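Long-range contacts in BrkA translocator (PDB 3QQ2), which forms the outer-membrane pore through which the passenger domain of BrkA, an autotransporter that inhibits the classical complement pathway, is translocated to the bacterial surface: residues R26-R31 with S275-Y280; V162-T167 with T186-R191; G204-Q209 with A250-G255. The protein carries 1 engineered substitution. All blocks are in the same frame, centred on the assembly; numbering follows the deposited sequence.

Contact 1 (R26-R31 with S275-Y280); sequences RTFSER and SFHAGY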
loop_
_atom_site.group_PDB
_atom_site.type_symbol
_atom_site.label_atom_id
_atom_site.label_comp_id
_atom_site.label_asym_id
_atom_site.label_seq_id
_atom_site.Cartn_x
_atom_site.Cartn_y
_atom_site.Cartn_z
ATOM N N ARG A 26 13.283 -33.591 4.007
ATOM C CA ARG A 26 11.856 -33.630 4.340
ATOM C C ARG A 26 11.059 -32.669 3.511
ATOM O O ARG A 26 11.390 -31.494 3.419
ATOM C CB ARG A 26 11.605 -33.380 5.831
ATOM C CG ARG A 26 11.840 -31.957 6.299
ATOM C CD ARG A 26 11.399 -31.834 7.755
ATOM N NE ARG A 26 10.948 -30.489 8.111
ATOM C CZ ARG A 26 9.705 -30.058 7.951
ATOM N NH1 ARG A 26 8.782 -30.857 7.427
ATOM N NH2 ARG A 26 9.380 -28.830 8.308
ATOM N N THR A 27 10.006 -33.184 2.901
ATOM C CA THR A 27 9.066 -32.335 2.205
ATOM C C THR A 27 7.770 -32.216 3.023
ATOM O O THR A 27 7.565 -32.968 3.972
ATOM C CB THR A 27 8.815 -32.846 0.785
ATOM O OG1 THR A 27 7.903 -31.965 0.144
ATOM C CG2 THR A 27 8.211 -34.248 0.797
ATOM N N PHE A 28 6.914 -31.264 2.667
ATOM C CA PHE A 28 5.637 -31.055 3.361
ATOM C C PHE A 28 4.742 -30.109 2.599
ATOM O O PHE A 28 5.214 -29.328 1.765
ATOM C CB PHE A 28 5.849 -30.486 4.762
ATOM C CG PHE A 28 6.356 -29.068 4.775
ATOM C CD1 PHE A 28 7.707 -28.789 4.582
ATOM C CD2 PHE A 28 5.492 -28.010 4.991
ATOM C CE1 PHE A 28 8.178 -27.480 4.594
ATOM C CE2 PHE A 28 5.972 -26.702 5.005
ATOM C CZ PHE A 28 7.313 -26.444 4.801
ATOM N N SER A 29 3.456 -30.153 2.925
ATOM C CA SER A 29 2.459 -29.346 2.253
ATOM C C SER A 29 1.158 -29.318 3.048
ATOM O O SER A 29 0.593 -30.351 3.363
ATOM C CB SER A 29 2.207 -29.919 0.874
ATOM O OG SER A 29 1.084 -29.305 0.297
ATOM N N GLU A 30 0.664 -28.134 3.363
ATOM C CA GLU A 30 -0.480 -28.029 4.252
ATOM C C GLU A 30 -1.449 -26.989 3.752
ATOM O O GLU A 30 -1.036 -25.863 3.519
ATOM C CB GLU A 30 0.023 -27.643 5.635
ATOM C CG GLU A 30 -1.037 -27.236 6.596
ATOM C CD GLU A 30 -0.536 -27.242 8.016
ATOM O OE1 GLU A 30 -0.348 -28.353 8.579
ATOM O OE2 GLU A 30 -0.344 -26.130 8.572
ATOM N N ARG A 31 -2.723 -27.338 3.585
ATOM C CA ARG A 31 -3.717 -26.322 3.203
ATOM C C ARG A 31 -4.459 -25.715 4.378
ATOM O O ARG A 31 -5.188 -26.402 5.099
ATOM C CB ARG A 31 -4.723 -26.808 2.156
ATOM C CG ARG A 31 -5.562 -25.656 1.600
ATOM C CD ARG A 31 -6.555 -26.116 0.545
ATOM N NE ARG A 31 -7.315 -25.003 -0.012
ATOM C CZ ARG A 31 -6.782 -24.042 -0.765
ATOM N NH1 ARG A 31 -7.542 -23.054 -1.235
ATOM N NH2 ARG A 31 -5.482 -24.055 -1.046
ATOM N N SER A 275 -2.755 -31.807 5.575
ATOM C CA SER A 275 -1.398 -31.436 5.875
ATOM C C SER A 275 -0.560 -32.706 5.819
ATOM O O SER A 275 -0.692 -33.583 6.688
ATOM C CB SER A 275 -1.341 -30.817 7.269
ATOM O OG SER A 275 -0.021 -30.823 7.808
ATOM N N PHE A 276 0.291 -32.797 4.796
ATOM C CA PHE A 276 1.166 -33.955 4.564
ATOM C C PHE A 276 2.616 -33.638 4.898
ATOM O O PHE A 276 3.079 -32.535 4.649
ATOM C CB PHE A 276 1.078 -34.400 3.107
ATOM C CG PHE A 276 -0.331 -34.633 2.620
ATOM C CD1 PHE A 276 -0.934 -33.742 1.729
ATOM C CD2 PHE A 276 -1.068 -35.747 3.051
ATOM C CE1 PHE A 276 -2.260 -33.952 1.272
ATOM C CE2 PHE A 276 -2.396 -35.971 2.596
ATOM C CZ PHE A 276 -2.989 -35.076 1.708
ATOM N N HIS A 277 3.311 -34.599 5.495
ATOM C CA HIS A 277 4.754 -34.545 5.707
ATOM C C HIS A 277 5.320 -35.891 5.273
ATOM O O HIS A 277 4.774 -36.942 5.608
ATOM C CB HIS A 277 5.112 -34.356 7.184
ATOM C CG HIS A 277 4.697 -33.044 7.778
ATOM N ND1 HIS A 277 3.646 -32.926 8.670
ATOM C CD2 HIS A 277 5.223 -31.800 7.660
ATOM C CE1 HIS A 277 3.521 -31.662 9.046
ATOM N NE2 HIS A 277 4.467 -30.958 8.448
ATOM N N ALA A 278 6.414 -35.858 4.527
ATOM C CA ALA A 278 7.146 -37.066 4.147
ATOM C C ALA A 278 8.578 -36.774 4.480
ATOM O O ALA A 278 9.022 -35.645 4.316
ATOM C CB ALA A 278 7.008 -37.332 2.678
ATOM N N GLY A 279 9.307 -37.766 4.960
ATOM C CA GLY A 279 10.697 -37.532 5.320
ATOM C C GLY A 279 11.553 -38.760 5.139
ATOM O O GLY A 279 11.076 -39.863 5.410
ATOM N N TYR A 280 12.797 -38.566 4.684
ATOM C CA TYR A 280 13.777 -39.642 4.566
ATOM C C TYR A 280 15.063 -39.325 5.325
ATOM O O TYR A 280 15.553 -38.206 5.257
ATOM C CB TYR A 280 14.124 -39.932 3.092
ATOM C CG TYR A 280 15.384 -40.792 2.940
ATOM C CD1 TYR A 280 16.659 -40.215 2.956
ATOM C CD2 TYR A 280 15.305 -42.179 2.826
ATOM C CE1 TYR A 280 17.813 -40.995 2.846
ATOM C CE2 TYR A 280 16.464 -42.959 2.710
ATOM C CZ TYR A 280 17.706 -42.351 2.721
ATOM O OH TYR A 280 18.843 -43.102 2.624
#

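Contact 2 (V162-T167 with T186-R191); sequences VMLWRT and TATLGR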
loop_
_atom_site.group_PDB
_atom_site.type_symbol
_atom_site.label_atom_id
_atom_site.label_comp_id
_atom_site.label_asym_id
_atom_site.label_seq_id
_atom_site.Cartn_x
_atom_site.Cartn_y
_atom_site.Cartn_z
ATOM N N VAL A 162 6.822 -25.518 22.245
ATOM C CA VAL A 162 6.707 -24.067 22.173
ATOM C C VAL A 162 7.456 -23.575 20.916
ATOM O O VAL A 162 8.489 -24.112 20.556
ATOM C CB VAL A 162 7.192 -23.397 23.494
ATOM C CG1 VAL A 162 8.111 -24.329 24.266
ATOM C CG2 VAL A 162 7.887 -22.061 23.235
ATOM N N MET A 163 6.904 -22.582 20.239
ATOM C CA MET A 163 7.500 -22.048 19.020
ATOM C C MET A 163 7.453 -20.507 19.043
ATOM O O MET A 163 6.423 -19.919 19.364
ATOM C CB MET A 163 6.775 -22.632 17.805
ATOM C CG MET A 163 6.862 -21.837 16.522
ATOM S SD MET A 163 7.985 -22.581 15.329
ATOM C CE MET A 163 7.753 -21.478 13.936
ATOM N N LEU A 164 8.585 -19.863 18.750
ATOM C CA LEU A 164 8.661 -18.399 18.663
ATOM C C LEU A 164 9.094 -18.025 17.265
ATOM O O LEU A 164 9.982 -18.657 16.711
ATOM C CB LEU A 164 9.661 -17.805 19.672
ATOM C CG LEU A 164 9.670 -18.119 21.190
ATOM C CD1 LEU A 164 10.441 -17.051 22.005
ATOM C CD2 LEU A 164 8.272 -18.319 21.801
ATOM N N TRP A 165 8.466 -17.022 16.674
ATOM C CA TRP A 165 8.998 -16.508 15.429
ATOM C C TRP A 165 8.672 -15.056 15.142
ATOM O O TRP A 165 7.629 -14.557 15.583
ATOM C CB TRP A 165 8.583 -17.385 14.267
ATOM C CG TRP A 165 7.167 -17.418 14.031
ATOM C CD1 TRP A 165 6.297 -18.316 14.520
ATOM C CD2 TRP A 165 6.418 -16.520 13.214
ATOM N NE1 TRP A 165 5.031 -18.042 14.072
ATOM C CE2 TRP A 165 5.078 -16.941 13.260
ATOM C CE3 TRP A 165 6.747 -15.384 12.457
ATOM C CZ2 TRP A 165 4.053 -16.270 12.577
ATOM C CZ3 TRP A 165 5.728 -14.717 11.767
ATOM C CH2 TRP A 165 4.400 -15.164 11.835
ATOM N N ARG A 166 9.575 -14.393 14.407
ATOM C CA ARG A 166 9.357 -13.029 13.976
ATOM C C ARG A 166 9.514 -12.859 12.492
ATOM O O ARG A 166 10.387 -13.428 11.868
ATOM C CB ARG A 166 10.225 -12.003 14.711
ATOM C CG ARG A 166 9.471 -10.635 14.798
ATOM C CD ARG A 166 10.324 -9.352 14.708
ATOM N NE ARG A 166 10.704 -8.816 16.019
ATOM C CZ ARG A 166 11.932 -8.879 16.545
ATOM N NH1 ARG A 166 12.942 -9.451 15.883
ATOM N NH2 ARG A 166 12.160 -8.351 17.740
ATOM N N THR A 167 8.650 -12.032 11.947
ATOM C CA THR A 167 8.711 -11.590 10.583
ATOM C C THR A 167 9.086 -10.116 10.645
ATOM O O THR A 167 8.773 -9.448 11.639
ATOM C CB THR A 167 7.343 -11.844 9.937
ATOM O OG1 THR A 167 7.510 -12.756 8.851
ATOM C CG2 THR A 167 6.626 -10.549 9.477
ATOM N N THR A 186 5.009 -10.809 15.134
ATOM C CA THR A 186 5.930 -11.577 15.975
ATOM C C THR A 186 5.086 -12.504 16.864
ATOM O O THR A 186 4.333 -12.022 17.705
ATOM C CB THR A 186 6.833 -10.628 16.830
ATOM O OG1 THR A 186 7.358 -11.318 17.965
ATOM C CG2 THR A 186 6.062 -9.425 17.331
ATOM N N ALA A 187 5.214 -13.824 16.681
ATOM C CA ALA A 187 4.232 -14.798 17.240
ATOM C C ALA A 187 4.739 -16.014 18.049
ATOM O O ALA A 187 5.587 -16.777 17.577
ATOM C CB ALA A 187 3.288 -15.288 16.121
ATOM N N THR A 188 4.162 -16.209 19.237
ATOM C CA THR A 188 4.328 -17.440 20.034
ATOM C C THR A 188 3.314 -18.561 19.704
ATOM O O THR A 188 2.163 -18.285 19.390
ATOM C CB THR A 188 4.300 -17.126 21.547
ATOM O OG1 THR A 188 5.600 -16.686 21.957
ATOM C CG2 THR A 188 3.922 -18.351 22.367
ATOM N N LEU A 189 3.783 -19.813 19.737
ATOM C CA LEU A 189 2.945 -21.015 19.669
ATOM C C LEU A 189 3.260 -21.925 20.814
ATOM O O LEU A 189 4.428 -22.086 21.182
ATOM C CB LEU A 189 3.159 -21.814 18.384
ATOM C CG LEU A 189 2.218 -21.524 17.214
ATOM C CD1 LEU A 189 2.440 -20.096 16.673
ATOM C CD2 LEU A 189 2.333 -22.571 16.096
ATOM N N GLY A 190 2.189 -22.487 21.382
ATOM C CA GLY A 190 2.242 -23.635 22.301
ATOM C C GLY A 190 1.639 -24.813 21.555
ATOM O O GLY A 190 0.712 -24.620 20.756
ATOM N N ARG A 191 2.169 -26.019 21.766
ATOM C CA ARG A 191 1.531 -27.216 21.212
ATOM C C ARG A 191 1.587 -28.496 22.072
ATOM O O ARG A 191 2.657 -28.972 22.470
ATOM C CB ARG A 191 1.965 -27.470 19.779
ATOM C CG ARG A 191 1.314 -28.700 19.149
ATOM C CD ARG A 191 0.703 -28.411 17.765
ATOM N NE ARG A 191 1.660 -28.278 16.649
ATOM C CZ ARG A 191 2.339 -27.167 16.361
ATOM N NH1 ARG A 191 2.201 -26.085 17.117
ATOM N NH2 ARG A 191 3.169 -27.133 15.322
#

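Contact 3 (G204-Q209 with A250-G255); sequences GGNIVQ and AALGKG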
loop_
_atom_site.group_PDB
_atom_site.type_symbol
_atom_site.label_atom_id
_atom_site.label_comp_id
_atom_site.label_asym_id
_atom_site.label_seq_id
_atom_site.Cartn_x
_atom_site.Cartn_y
_atom_site.Cartn_z
ATOM N N GLY A 204 13.352 -60.098 8.623
ATOM C CA GLY A 204 14.561 -59.476 8.069
ATOM C C GLY A 204 15.185 -58.504 9.053
ATOM O O GLY A 204 15.979 -58.878 9.902
ATOM N N GLY A 205 14.827 -57.243 8.954
ATOM C CA GLY A 205 15.337 -56.286 9.919
ATOM C C GLY A 205 14.417 -55.099 10.028
ATOM O O GLY A 205 14.485 -54.341 11.001
ATOM N N ASN A 206 13.540 -54.962 9.036
ATOM C CA ASN A 206 12.652 -53.805 8.904
ATOM C C ASN A 206 11.824 -53.423 10.153
ATOM O O ASN A 206 11.494 -54.280 10.973
ATOM C CB ASN A 206 11.800 -53.949 7.621
ATOM C CG ASN A 206 12.676 -54.058 6.335
ATOM O OD1 ASN A 206 13.906 -54.045 6.411
ATOM N ND2 ASN A 206 12.032 -54.158 5.168
ATOM N N ILE A 207 11.543 -52.125 10.306
ATOM C CA ILE A 207 10.650 -51.619 11.363
ATOM C C ILE A 207 9.594 -50.711 10.785
ATOM O O ILE A 207 9.888 -49.577 10.454
ATOM C CB ILE A 207 11.456 -50.874 12.444
ATOM C CG1 ILE A 207 12.374 -51.845 13.189
ATOM C CG2 ILE A 207 10.523 -50.166 13.413
ATOM C CD1 ILE A 207 13.386 -51.165 14.082
ATOM N N VAL A 208 8.370 -51.217 10.650
ATOM C CA VAL A 208 7.229 -50.340 10.358
ATOM C C VAL A 208 6.676 -49.947 11.703
ATOM O O VAL A 208 6.510 -50.795 12.572
ATOM C CB VAL A 208 6.119 -51.013 9.502
ATOM C CG1 VAL A 208 5.054 -50.007 9.128
ATOM C CG2 VAL A 208 6.694 -51.556 8.234
ATOM N N GLN A 209 6.413 -48.661 11.879
ATOM C CA GLN A 209 5.936 -48.155 13.158
ATOM C C GLN A 209 4.822 -47.128 13.011
ATOM O O GLN A 209 5.068 -45.923 13.161
ATOM C CB GLN A 209 7.093 -47.544 13.948
ATOM C CG GLN A 209 6.824 -47.427 15.429
ATOM C CD GLN A 209 7.422 -46.188 16.033
ATOM O OE1 GLN A 209 8.329 -46.269 16.855
ATOM N NE2 GLN A 209 6.910 -45.029 15.637
ATOM N N ALA A 250 9.154 -45.902 9.053
ATOM C CA ALA A 250 9.894 -47.150 8.824
ATOM C C ALA A 250 11.393 -46.964 8.926
ATOM O O ALA A 250 11.918 -45.957 8.485
ATOM C CB ALA A 250 9.535 -47.777 7.456
ATOM N N ALA A 251 12.049 -47.939 9.557
ATOM C CA ALA A 251 13.504 -48.162 9.496
ATOM C C ALA A 251 13.683 -49.331 8.562
ATOM O O ALA A 251 13.413 -50.470 8.926
ATOM C CB ALA A 251 14.087 -48.507 10.871
ATOM N N LEU A 252 14.098 -49.052 7.339
ATOM C CA LEU A 252 14.280 -50.116 6.379
ATOM C C LEU A 252 15.741 -50.465 6.313
ATOM O O LEU A 252 16.533 -49.707 5.762
ATOM C CB LEU A 252 13.752 -49.710 5.002
ATOM C CG LEU A 252 12.307 -50.117 4.692
ATOM C CD1 LEU A 252 11.570 -50.705 5.906
ATOM C CD2 LEU A 252 11.555 -48.936 4.084
ATOM N N GLY A 253 16.090 -51.605 6.897
ATOM C CA GLY A 253 17.466 -52.100 6.916
ATOM C C GLY A 253 18.491 -51.509 5.959
ATOM O O GLY A 253 18.214 -51.319 4.779
ATOM N N LYS A 254 19.684 -51.270 6.499
ATOM C CA LYS A 254 20.844 -50.654 5.818
ATOM C C LYS A 254 20.792 -49.140 5.809
ATOM O O LYS A 254 21.012 -48.496 4.786
ATOM C CB LYS A 254 21.141 -51.253 4.441
ATOM C CG LYS A 254 22.037 -52.468 4.575
ATOM C CD LYS A 254 22.255 -53.224 3.261
ATOM C CE LYS A 254 22.479 -54.688 3.545
ATOM N NZ LYS A 254 21.403 -55.152 4.491
ATOM N N GLY A 255 20.490 -48.597 6.983
ATOM C CA GLY A 255 20.603 -47.179 7.241
ATOM C C GLY A 255 19.461 -46.314 6.769
ATOM O O GLY A 255 19.435 -45.139 7.093
#

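Contact 1 (R26-R31 with S275-Y280)
With CG anti to the backbone N (chi1 169°) and the chain extended beyond it, E30 carries its carboxylate up alongside S275, whose OG is likewise anti to its own N (chi1 161°). The serine hydroxyl donates to E30 OE1 at 2.6 Å and meets the anti lone pair, the one away from the other oxygen. H277 holds CG beside its backbone N, so the imidazole leans toward strand 26-31 and places CD2 over F28 CB, 3.2 Å away, while the phenyl ring itself leads away from strand 275-280. R26 runs extended alongside H277. Its NH1 lies 3.7 Å from H277 CD2, at the edge of the guanidinium, with the two planes 52° apart; R26 NE makes a salt bridge with E50. T27 pairs with A278 and S29 with F276 through two backbone hydrogen bonds each, and on their face F276 meets the rings of W274 and Y262. These bonds join the first barrel strand to the last and so close the autotransporter β-barrel. R26, E30, S275 and H277 share one face with F28, a largely polar set consistent with the lining of a hydrophilic pore, whereas the aromatic cluster around F276 suits a lipid-facing surface.

Contact 2 (V162-T167 with T186-R191)
W165 lays one face of its indole over the methyl of A187, with the A187 CB standing 3.5 Å above the ring plane and displaced toward the rim. The nearest ring atoms are CE2 and CZ2, each 3.8 Å from that A187 CB. A chi1 of 64°, which sets CG in the crowded position between the backbone N and the carbonyl carbon, carries the indole across to strand 186-191. At the ring's edge L189 CD1 lies 4.2 Å from W165 NE1, and T167 CB lies in the plane at another part of the rim. On the same side of the sheet M163 and L189 run side by side, their CB atoms 3.8 Å apart, before the methionine bends at chi2 and leads away. The opposite side of the sheet carries L164 beside T188 and R166 beside T186; there the R166 aliphatic chain does the touching, with CG against T186 CB. Four backbone hydrogen bonds hold this antiparallel pairing. A187 N reaches W165 O at 2.8 Å, nearly along the C=O axis, whereas W165 N sits above the carbonyl plane of A187 O. R191, on the face of W165 and L189, makes a salt bridge with E161, consistent with a face turned to the barrel interior. Strand 130-149 flanks the pair next to 162-167, where A139 touches both M163 and W165, and strand 207-221 flanks it next to 186-191, bringing K221 against A187 and E219 against L189.

Contact 3 (G204-Q209 with A250-G255)
The carboxamide of N206 is the one flat side chain in play: L252 CD1 lies over one of its faces, 3.6 Å from N206 CG and equally far from N206 ND2, and the backbone N of G253 approaches OD1 from that same side of the plane. The setting is a β-barrel, at the end of the antiparallel pair 207-221 and 241-252 where the strands give way to turns at G204-N206 and G253-G255. N206 holds CG beside its backbone N (chi1 -59°), and L252, although its CB starts away from the other strand, swings CD1 back so that the two side chains cross obliquely. One step inward, I207 and A251 form a hydrogen-bonded pair with two bonds of similar length, I207 N to A251 O and A251 N to I207 O, both at 2.9 Å. Each donor lies in the plane of the carbonyl it meets, and A251 N falls on a lone pair. Their side chains emerge on the same face with the CB atoms 3.9 Å apart; I207 also rests on R199 and A251 on N257, so each strand's outer neighbour packs here as well. Beyond the last strand residues, a weak hydrogen bond links the two turns, from G253 N to N206 OD1 at 3.3 Å.

In the fold
All three contacts are antiparallel pairings of neighbouring strands in the β-barrel wall, and all are surface contacts rather than core. Contact 1 joins chain ends, and the other two are nested within the loop it closes. Contacts 2 and 3 follow in series, linked through adjacent strands 186-201 and 207-221, yet their centres are about 35 Å apart on opposite sides of the chain's centre. The chemistry changes with position: contact 1 puts charged and hydroxyl groups on one face, contact 2 relies on aromatic and aliphatic overlap, and contact 3, where strands fray into turns, has a smaller interface of short and branched aliphatic side chains, including a leucine laid on one amide.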